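Local coordinates for protein denovo NTF2 (Synthetic construct, PDB 6W40) that is a computationally designed protein with an NTF2-like fold, made to explore diverse pocket structures and with no known natural function, at residues Lys36-Val41 against Lys114-Ile119; Lys81-Gly86 against Glu102-Val107. One frame throughout, in Å; residues are numbered along the deposited sequence.

Contact 1. Residues Lys36-Val41 against Lys114-Ile119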
ATOM      1  N   LYS A  36     -11.822 -10.096 -13.726  1.00 37.99           N
ATOM      2  CA  LYS A  36     -13.227 -10.028 -13.353  1.00 34.85           C
ATOM      3  C   LYS A  36     -13.452  -8.892 -12.366  1.00 40.63           C
ATOM      4  O   LYS A  36     -12.582  -8.565 -11.556  1.00 36.46           O
ATOM      5  CB  LYS A  36     -13.705 -11.345 -12.739  1.00 40.20           C
ATOM      6  CG  LYS A  36     -13.957 -12.447 -13.746  1.00 42.18           C
ATOM      7  CD  LYS A  36     -14.618 -13.643 -13.088  1.00 51.48           C
ATOM      8  CE  LYS A  36     -15.081 -14.644 -14.127  1.00 51.18           C
ATOM      9  NZ  LYS A  36     -16.031 -14.023 -15.091  1.00 46.55           N
ATOM     10  N   PHE A  37     -14.642  -8.299 -12.436  1.00 31.65           N
ATOM     11  CA  PHE A  37     -14.993  -7.152 -11.608  1.00 31.46           C
ATOM     12  C   PHE A  37     -16.460  -7.263 -11.231  1.00 42.72           C
ATOM     13  O   PHE A  37     -17.322  -7.337 -12.112  1.00 41.77           O
ATOM     14  CB  PHE A  37     -14.732  -5.840 -12.353  1.00 38.61           C
ATOM     15  CG  PHE A  37     -14.889  -4.611 -11.503  1.00 42.63           C
ATOM     16  CD1 PHE A  37     -14.617  -4.646 -10.145  1.00 48.36           C
ATOM     17  CD2 PHE A  37     -15.311  -3.419 -12.067  1.00 41.10           C
ATOM     18  CE1 PHE A  37     -14.761  -3.513  -9.367  1.00 44.17           C
ATOM     19  CE2 PHE A  37     -15.457  -2.282 -11.294  1.00 43.59           C
ATOM     20  CZ  PHE A  37     -15.180  -2.330  -9.943  1.00 41.92           C
ATOM     21  N   GLN A  38     -16.743  -7.280  -9.932  1.00 41.84           N
ATOM     22  CA  GLN A  38     -18.116  -7.261  -9.446  1.00 40.92           C
ATOM     23  C   GLN A  38     -18.266  -6.168  -8.401  1.00 40.97           C
ATOM     24  O   GLN A  38     -17.473  -6.090  -7.456  1.00 38.03           O
ATOM     25  CB  GLN A  38     -18.541  -8.621  -8.878  1.00 50.21           C
ATOM     26  CG  GLN A  38     -17.543  -9.284  -7.951  1.00 48.78           C
ATOM     27  CD  GLN A  38     -18.079 -10.584  -7.381  1.00 62.21           C
ATOM     28  OE1 GLN A  38     -17.373 -11.591  -7.326  1.00 66.78           O
ATOM     29  NE2 GLN A  38     -19.338 -10.568  -6.955  1.00 49.13           N
ATOM     30  N   VAL A  39     -19.276  -5.322  -8.583  1.00 40.71           N
ATOM     31  CA  VAL A  39     -19.560  -4.207  -7.689  1.00 38.28           C
ATOM     32  C   VAL A  39     -20.852  -4.510  -6.947  1.00 37.51           C
ATOM     33  O   VAL A  39     -21.842  -4.933  -7.556  1.00 43.27           O
ATOM     34  CB  VAL A  39     -19.673  -2.879  -8.458  1.00 35.06           C
ATOM     35  CG1 VAL A  39     -19.533  -1.702  -7.507  1.00 44.02           C
ATOM     36  CG2 VAL A  39     -18.637  -2.813  -9.564  1.00 39.74           C
ATOM     37  N   ASP A  40     -20.843  -4.295  -5.636  1.00 39.29           N
ATOM     38  CA  ASP A  40     -22.021  -4.479  -4.792  1.00 35.12           C
ATOM     39  C   ASP A  40     -22.388  -3.121  -4.209  1.00 35.69           C
ATOM     40  O   ASP A  40     -21.790  -2.679  -3.223  1.00 39.81           O
ATOM     41  CB  ASP A  40     -21.760  -5.506  -3.696  1.00 41.85           C
ATOM     42  CG  ASP A  40     -21.644  -6.915  -4.238  1.00 47.56           C
ATOM     43  OD1 ASP A  40     -22.438  -7.273  -5.132  1.00 54.08           O
ATOM     44  OD2 ASP A  40     -20.758  -7.662  -3.774  1.00 57.70           O
ATOM     45  N   VAL A  41     -23.361  -2.458  -4.820  1.00 43.14           N
ATOM     46  CA  VAL A  41     -23.856  -1.168  -4.345  1.00 47.73           C
ATOM     47  C   VAL A  41     -25.302  -1.389  -3.921  1.00 45.99           C
ATOM     48  O   VAL A  41     -26.230  -1.293  -4.728  1.00 52.30           O
ATOM     49  CB  VAL A  41     -23.745  -0.068  -5.403  1.00 49.10           C
ATOM     50  CG1 VAL A  41     -24.254   1.249  -4.837  1.00 50.23           C
ATOM     51  CG2 VAL A  41     -22.310   0.072  -5.865  1.00 39.85           C
ATOM     52  N   LYS A 114      -8.997 -10.599 -10.336  1.00 35.45           N
ATOM     53  CA  LYS A 114     -10.358 -10.349  -9.885  1.00 42.19           C
ATOM     54  C   LYS A 114     -10.374  -9.196  -8.892  1.00 37.33           C
ATOM     55  O   LYS A 114      -9.509  -9.106  -8.017  1.00 32.68           O
ATOM     56  CB  LYS A 114     -10.969 -11.603  -9.249  1.00 39.94           C
ATOM     57  CG  LYS A 114     -12.435 -11.464  -8.884  1.00 41.54           C
ATOM     58  CD  LYS A 114     -12.980 -12.759  -8.313  1.00 52.00           C
ATOM     59  CE  LYS A 114     -14.463 -12.646  -8.029  1.00 63.63           C
ATOM     60  NZ  LYS A 114     -15.018 -13.908  -7.469  1.00 81.95           N
ATOM     61  N   VAL A 115     -11.363  -8.316  -9.042  1.00 36.77           N
ATOM     62  CA  VAL A 115     -11.607  -7.219  -8.113  1.00 36.77           C
ATOM     63  C   VAL A 115     -13.060  -7.289  -7.672  1.00 30.36           C
ATOM     64  O   VAL A 115     -13.960  -7.428  -8.507  1.00 33.93           O
ATOM     65  CB  VAL A 115     -11.311  -5.845  -8.743  1.00 35.42           C
ATOM     66  CG1 VAL A 115     -11.617  -4.729  -7.751  1.00 26.13           C
ATOM     67  CG2 VAL A 115      -9.870  -5.765  -9.205  1.00 29.62           C
ATOM     68  N   ARG A 116     -13.289  -7.199  -6.365  1.00 32.86           N
ATOM     69  CA  ARG A 116     -14.633  -7.089  -5.814  1.00 32.86           C
ATOM     70  C   ARG A 116     -14.710  -5.830  -4.967  1.00 34.92           C
ATOM     71  O   ARG A 116     -13.811  -5.564  -4.162  1.00 33.03           O
ATOM     72  CB  ARG A 116     -15.011  -8.315  -4.979  1.00 37.35           C
ATOM     73  CG  ARG A 116     -16.432  -8.240  -4.440  1.00 45.40           C
ATOM     74  CD  ARG A 116     -16.864  -9.517  -3.741  1.00 50.28           C
ATOM     75  NE  ARG A 116     -18.284  -9.475  -3.402  1.00 41.31           N
ATOM     76  CZ  ARG A 116     -18.931 -10.436  -2.752  1.00 42.24           C
ATOM     77  NH1 ARG A 116     -18.287 -11.528  -2.362  1.00 46.53           N
ATOM     78  NH2 ARG A 116     -20.223 -10.305  -2.489  1.00 46.72           N
ATOM     79  N   ILE A 117     -15.776  -5.058  -5.153  1.00 36.63           N
ATOM     80  CA  ILE A 117     -15.978  -3.809  -4.433  1.00 33.20           C
ATOM     81  C   ILE A 117     -17.390  -3.812  -3.868  1.00 41.40           C
ATOM     82  O   ILE A 117     -18.362  -3.993  -4.612  1.00 37.21           O
ATOM     83  CB  ILE A 117     -15.748  -2.584  -5.334  1.00 37.78           C
ATOM     84  CG1 ILE A 117     -14.269  -2.501  -5.728  1.00 40.07           C
ATOM     85  CG2 ILE A 117     -16.199  -1.312  -4.633  1.00 40.31           C
ATOM     86  CD1 ILE A 117     -13.924  -1.335  -6.618  1.00 26.09           C
ATOM     87  N   ILE A 118     -17.502  -3.620  -2.556  1.00 36.45           N
ATOM     88  CA  ILE A 118     -18.777  -3.627  -1.852  1.00 46.47           C
ATOM     89  C   ILE A 118     -18.923  -2.291  -1.139  1.00 44.59           C
ATOM     90  O   ILE A 118     -18.072  -1.922  -0.321  1.00 41.53           O
ATOM     91  CB  ILE A 118     -18.873  -4.795  -0.858  1.00 38.72           C
ATOM     92  CG1 ILE A 118     -18.662  -6.124  -1.585  1.00 38.48           C
ATOM     93  CG2 ILE A 118     -20.217  -4.778  -0.144  1.00 35.28           C
ATOM     94  CD1 ILE A 118     -18.494  -7.305  -0.662  1.00 46.33           C
ATOM     95  N   ILE A 119     -19.995  -1.569  -1.452  1.00 33.35           N
ATOM     96  CA  ILE A 119     -20.262  -0.257  -0.877  1.00 47.22           C
ATOM     97  C   ILE A 119     -21.612  -0.306  -0.181  1.00 48.06           C
ATOM     98  O   ILE A 119     -22.618  -0.685  -0.793  1.00 48.05           O
ATOM     99  CB  ILE A 119     -20.244   0.848  -1.948  1.00 49.48           C
ATOM    100  CG1 ILE A 119     -18.928   0.817  -2.727  1.00 50.20           C
ATOM    101  CG2 ILE A 119     -20.450   2.209  -1.307  1.00 52.70           C
ATOM    102  CD1 ILE A 119     -18.865   1.832  -3.846  1.00 45.96           C
TER
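Arg116 reaches Asp40 side-on, its NE and NH2 both donating to the single carboxylate oxygen OD2. The NH2–OD2 bond of this salt bridge is 3.0 Å and the NE–OD2 bond from Arg116 to Asp40 is 3.1 Å. OD2 lies in the guanidinium plane, yet the carboxylate is turned 71° against it; the other oxygen, OD1, is held by His45 of the adjacent strand 44-49. Gln38 NE2 lies over one face of the Arg116 guanidinium, the amide and guanidinium planes 11° apart, while CD and CG of Gln38 run by CD and CG of Arg116, the two CG atoms 3.8 Å apart. An alanine in place of Arg116 would probably leave Asp40 OD2 without its two donors and Gln38 NE2 without the guanidinium face it lies over.

Five backbone hydrogen bonds join the strands, from Val115 N to Lys36 O at one end to Ile119 N to Asp40 O at the other. This is the parallel pairing within the otherwise antiparallel curved sheet of the NTF2-like fold, and it brings the last strand beside strand 35-41. The face bearing Phe37, Val39, Ile117 and Ile119 turns to helix 51-65. There CG of Phe37 stands anti to the backbone N (chi1 -172°), and further out its CE1 touches Ile117 CD1 at 3.6 Å and Val115 CG1 at 3.7 Å. Val39 CG2 lies over one ring face, offset toward the rim.

Contact 2. Residues Lys81-Gly86 against Glu102-Val107; sequences KLVVEG and ELIVIV
Leu82 and Val105 run alongside each other from a hydrogen-bonded antiparallel pair. Following Leu82 outward, CB sits 3.6 Å from Val105 O and also borders Val105 CB. CG stands anti to the backbone N (chi1 164°), and from it the CD2 branch reaches Val105 CG2 at 3.9 Å. The backbones of this pair exchange two bonds, Leu82 N to Val105 O and Val105 N back to Leu82 O. Val84 and Leu103 form the next such pair, also bonded both ways, with Val84 CG1 4.3 Å from Leu103 CD1.

On the other face Lys81 runs alongside Ile104, its CG 3.8 Å from Ile104 CG2, while Glu102 CG rests 3.5 Å from Val84 O. Strands 81-90 and 100-108 form a beta hairpin of the NTF2-like sheet, with apolar side chains on the face of Leu82 and a mixture of charged and aliphatic ones on that of Lys81. Leu82 packs against Ile14 and Leu18 of helix 2-18 and against Ile75 and Leu77 of strand 74-78; across the hairpin, Leu103 and Val105 adjoin strand 111-119 through Ile117 and Ile112.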
ATOM      1  N   LYS A  81      -4.767 -13.123  -2.196  1.00 37.21           N
ATOM      2  CA  LYS A  81      -5.948 -12.284  -2.055  1.00 40.87           C
ATOM      3  C   LYS A  81      -5.637 -11.105  -1.145  1.00 33.69           C
ATOM      4  O   LYS A  81      -5.087 -11.284  -0.054  1.00 35.69           O
ATOM      5  CB  LYS A  81      -7.126 -13.083  -1.490  1.00 39.27           C
ATOM      6  CG  LYS A  81      -8.364 -12.249  -1.201  1.00 38.26           C
ATOM      7  CD  LYS A  81      -9.424 -13.069  -0.479  1.00 47.82           C
ATOM      8  CE  LYS A  81      -9.835 -14.288  -1.293  1.00 52.52           C
ATOM      9  NZ  LYS A  81     -10.814 -15.146  -0.566  1.00 51.43           N
ATOM     10  N   LEU A  82      -5.993  -9.908  -1.597  1.00 31.21           N
ATOM     11  CA  LEU A  82      -5.934  -8.707  -0.778  1.00 30.88           C
ATOM     12  C   LEU A  82      -7.338  -8.370  -0.294  1.00 41.05           C
ATOM     13  O   LEU A  82      -8.280  -8.338  -1.093  1.00 42.29           O
ATOM     14  CB  LEU A  82      -5.358  -7.532  -1.567  1.00 41.14           C
ATOM     15  CG  LEU A  82      -5.623  -6.164  -0.936  1.00 50.31           C
ATOM     16  CD1 LEU A  82      -4.692  -5.922   0.243  1.00 56.40           C
ATOM     17  CD2 LEU A  82      -5.524  -5.044  -1.964  1.00 46.72           C
ATOM     18  N   VAL A  83      -7.478  -8.127   1.006  1.00 37.30           N
ATOM     19  CA  VAL A  83      -8.753  -7.739   1.598  1.00 39.57           C
ATOM     20  C   VAL A  83      -8.551  -6.407   2.305  1.00 39.58           C
ATOM     21  O   VAL A  83      -7.733  -6.306   3.227  1.00 40.65           O
ATOM     22  CB  VAL A  83      -9.288  -8.802   2.569  1.00 42.71           C
ATOM     23  CG1 VAL A  83     -10.626  -8.364   3.138  1.00 37.87           C
ATOM     24  CG2 VAL A  83      -9.423 -10.143   1.866  1.00 35.37           C
ATOM     25  N   VAL A  84      -9.294  -5.391   1.874  1.00 37.19           N
ATOM     26  CA  VAL A  84      -9.182  -4.039   2.409  1.00 34.65           C
ATOM     27  C   VAL A  84     -10.549  -3.600   2.912  1.00 41.18           C
ATOM     28  O   VAL A  84     -11.553  -3.748   2.207  1.00 36.49           O
ATOM     29  CB  VAL A  84      -8.655  -3.049   1.354  1.00 33.98           C
ATOM     30  CG1 VAL A  84      -8.655  -1.632   1.907  1.00 30.36           C
ATOM     31  CG2 VAL A  84      -7.264  -3.444   0.898  1.00 41.29           C
ATOM     32  N   GLU A  85     -10.584  -3.067   4.129  1.00 47.65           N
ATOM     33  CA  GLU A  85     -11.740  -2.358   4.659  1.00 42.41           C
ATOM     34  C   GLU A  85     -11.326  -0.919   4.919  1.00 42.02           C
ATOM     35  O   GLU A  85     -10.335  -0.678   5.617  1.00 54.20           O
ATOM     36  CB  GLU A  85     -12.255  -3.009   5.947  1.00 43.38           C
ATOM     37  CG  GLU A  85     -12.431  -4.514   5.866  1.00 57.96           C
ATOM     38  CD  GLU A  85     -13.016  -5.094   7.137  1.00 64.63           C
ATOM     39  OE1 GLU A  85     -14.259  -5.170   7.243  1.00 66.85           O
ATOM     40  OE2 GLU A  85     -12.233  -5.462   8.039  1.00 80.13           O
ATOM     41  N   GLY A  86     -12.063   0.023   4.358  1.00 39.90           N
ATOM     42  CA  GLY A  86     -11.694   1.421   4.465  1.00 45.12           C
ATOM     43  C   GLY A  86     -12.825   2.390   4.185  1.00 52.44           C
ATOM     44  O   GLY A  86     -14.003   2.063   4.345  1.00 51.70           O
ATOM     45  N   GLU A 102     -15.392  -2.045   1.038  1.00 38.21           N
ATOM     46  CA  GLU A 102     -14.545  -3.220   1.176  1.00 45.21           C
ATOM     47  C   GLU A 102     -14.068  -3.624  -0.210  1.00 38.63           C
ATOM     48  O   GLU A 102     -14.867  -3.690  -1.149  1.00 31.20           O
ATOM     49  CB  GLU A 102     -15.292  -4.377   1.843  1.00 35.46           C
ATOM     50  CG  GLU A 102     -14.460  -5.644   1.984  1.00 38.91           C
ATOM     51  CD  GLU A 102     -15.218  -6.776   2.649  1.00 45.77           C
ATOM     52  OE1 GLU A 102     -16.310  -6.524   3.198  1.00 64.83           O
ATOM     53  OE2 GLU A 102     -14.720  -7.921   2.620  1.00 50.36           O
ATOM     54  N   LEU A 103     -12.769  -3.882  -0.342  1.00 39.50           N
ATOM     55  CA  LEU A 103     -12.184  -4.233  -1.627  1.00 43.31           C
ATOM     56  C   LEU A 103     -11.439  -5.552  -1.505  1.00 35.49           C
ATOM     57  O   LEU A 103     -10.677  -5.755  -0.555  1.00 39.52           O
ATOM     58  CB  LEU A 103     -11.243  -3.137  -2.132  1.00 43.05           C
ATOM     59  CG  LEU A 103     -11.880  -1.756  -2.293  1.00 46.83           C
ATOM     60  CD1 LEU A 103     -11.619  -0.897  -1.063  1.00 48.17           C
ATOM     61  CD2 LEU A 103     -11.385  -1.076  -3.558  1.00 47.93           C
ATOM     62  N   ILE A 104     -11.662  -6.441  -2.468  1.00 33.82           N
ATOM     63  CA  ILE A 104     -10.998  -7.737  -2.525  1.00 33.59           C
ATOM     64  C   ILE A 104     -10.302  -7.844  -3.872  1.00 39.96           C
ATOM     65  O   ILE A 104     -10.954  -7.781  -4.922  1.00 33.41           O
ATOM     66  CB  ILE A 104     -11.986  -8.893  -2.316  1.00 40.28           C
ATOM     67  CG1 ILE A 104     -12.601  -8.801  -0.920  1.00 37.75           C
ATOM     68  CG2 ILE A 104     -11.288 -10.233  -2.515  1.00 37.86           C
ATOM     69  CD1 ILE A 104     -13.824  -9.654  -0.740  1.00 53.50           C
ATOM     70  N   VAL A 105      -8.981  -7.997  -3.842  1.00 33.94           N
ATOM     71  CA  VAL A 105      -8.158  -8.044  -5.045  1.00 33.59           C
ATOM     72  C   VAL A 105      -7.443  -9.385  -5.077  1.00 33.05           C
ATOM     73  O   VAL A 105      -6.724  -9.734  -4.133  1.00 37.81           O
ATOM     74  CB  VAL A 105      -7.148  -6.887  -5.091  1.00 44.43           C
ATOM     75  CG1 VAL A 105      -6.245  -7.021  -6.310  1.00 43.03           C
ATOM     76  CG2 VAL A 105      -7.877  -5.553  -5.095  1.00 26.26           C
ATOM     77  N   ILE A 106      -7.636 -10.130  -6.162  1.00 34.68           N
ATOM     78  CA  ILE A 106      -6.998 -11.426  -6.361  1.00 28.76           C
ATOM     79  C   ILE A 106      -5.901 -11.251  -7.400  1.00 36.63           C
ATOM     80  O   ILE A 106      -6.160 -10.778  -8.514  1.00 32.72           O
ATOM     81  CB  ILE A 106      -8.010 -12.494  -6.799  1.00 39.04           C
ATOM     82  CG1 ILE A 106      -9.106 -12.649  -5.742  1.00 36.31           C
ATOM     83  CG2 ILE A 106      -7.310 -13.820  -7.049  1.00 37.57           C
ATOM     84  CD1 ILE A 106     -10.143 -13.695  -6.088  1.00 46.20           C
ATOM     85  N   VAL A 107      -4.679 -11.629  -7.039  1.00 35.30           N
ATOM     86  CA  VAL A 107      -3.514 -11.473  -7.900  1.00 35.04           C
ATOM     87  C   VAL A 107      -3.089 -12.853  -8.382  1.00 37.59           C
ATOM     88  O   VAL A 107      -2.817 -13.747  -7.570  1.00 45.36           O
ATOM     89  CB  VAL A 107      -2.365 -10.759  -7.172  1.00 37.34           C
ATOM     90  CG1 VAL A 107      -1.139 -10.677  -8.066  1.00 32.43           C
ATOM     91  CG2 VAL A 107      -2.805  -9.372  -6.732  1.00 31.04           C
TER

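In the fold
Contacts 1 and 2 belong to one curved sheet, their centres about 10 Å apart, and strands 100-108 and 111-119 join them as neighbours. Arg116 N to Ile104 O and Lys114 O to Ile106 N are probable hydrogen bonds between the two contacts. Each has a largely buried apolar face and a more exposed one, though in contact 1 Asp40 is buried on the polar side. Contact 1 pairs distant parts of the chain in parallel and meets helix 51-65; contact 2, nested inside the loop that contact 1 closes, is a local antiparallel hairpin meeting helix 2-18. Their more exposed faces differ: contact 1 carries a salt bridge across its strands, whereas contact 2 relies there on aliphatic contacts.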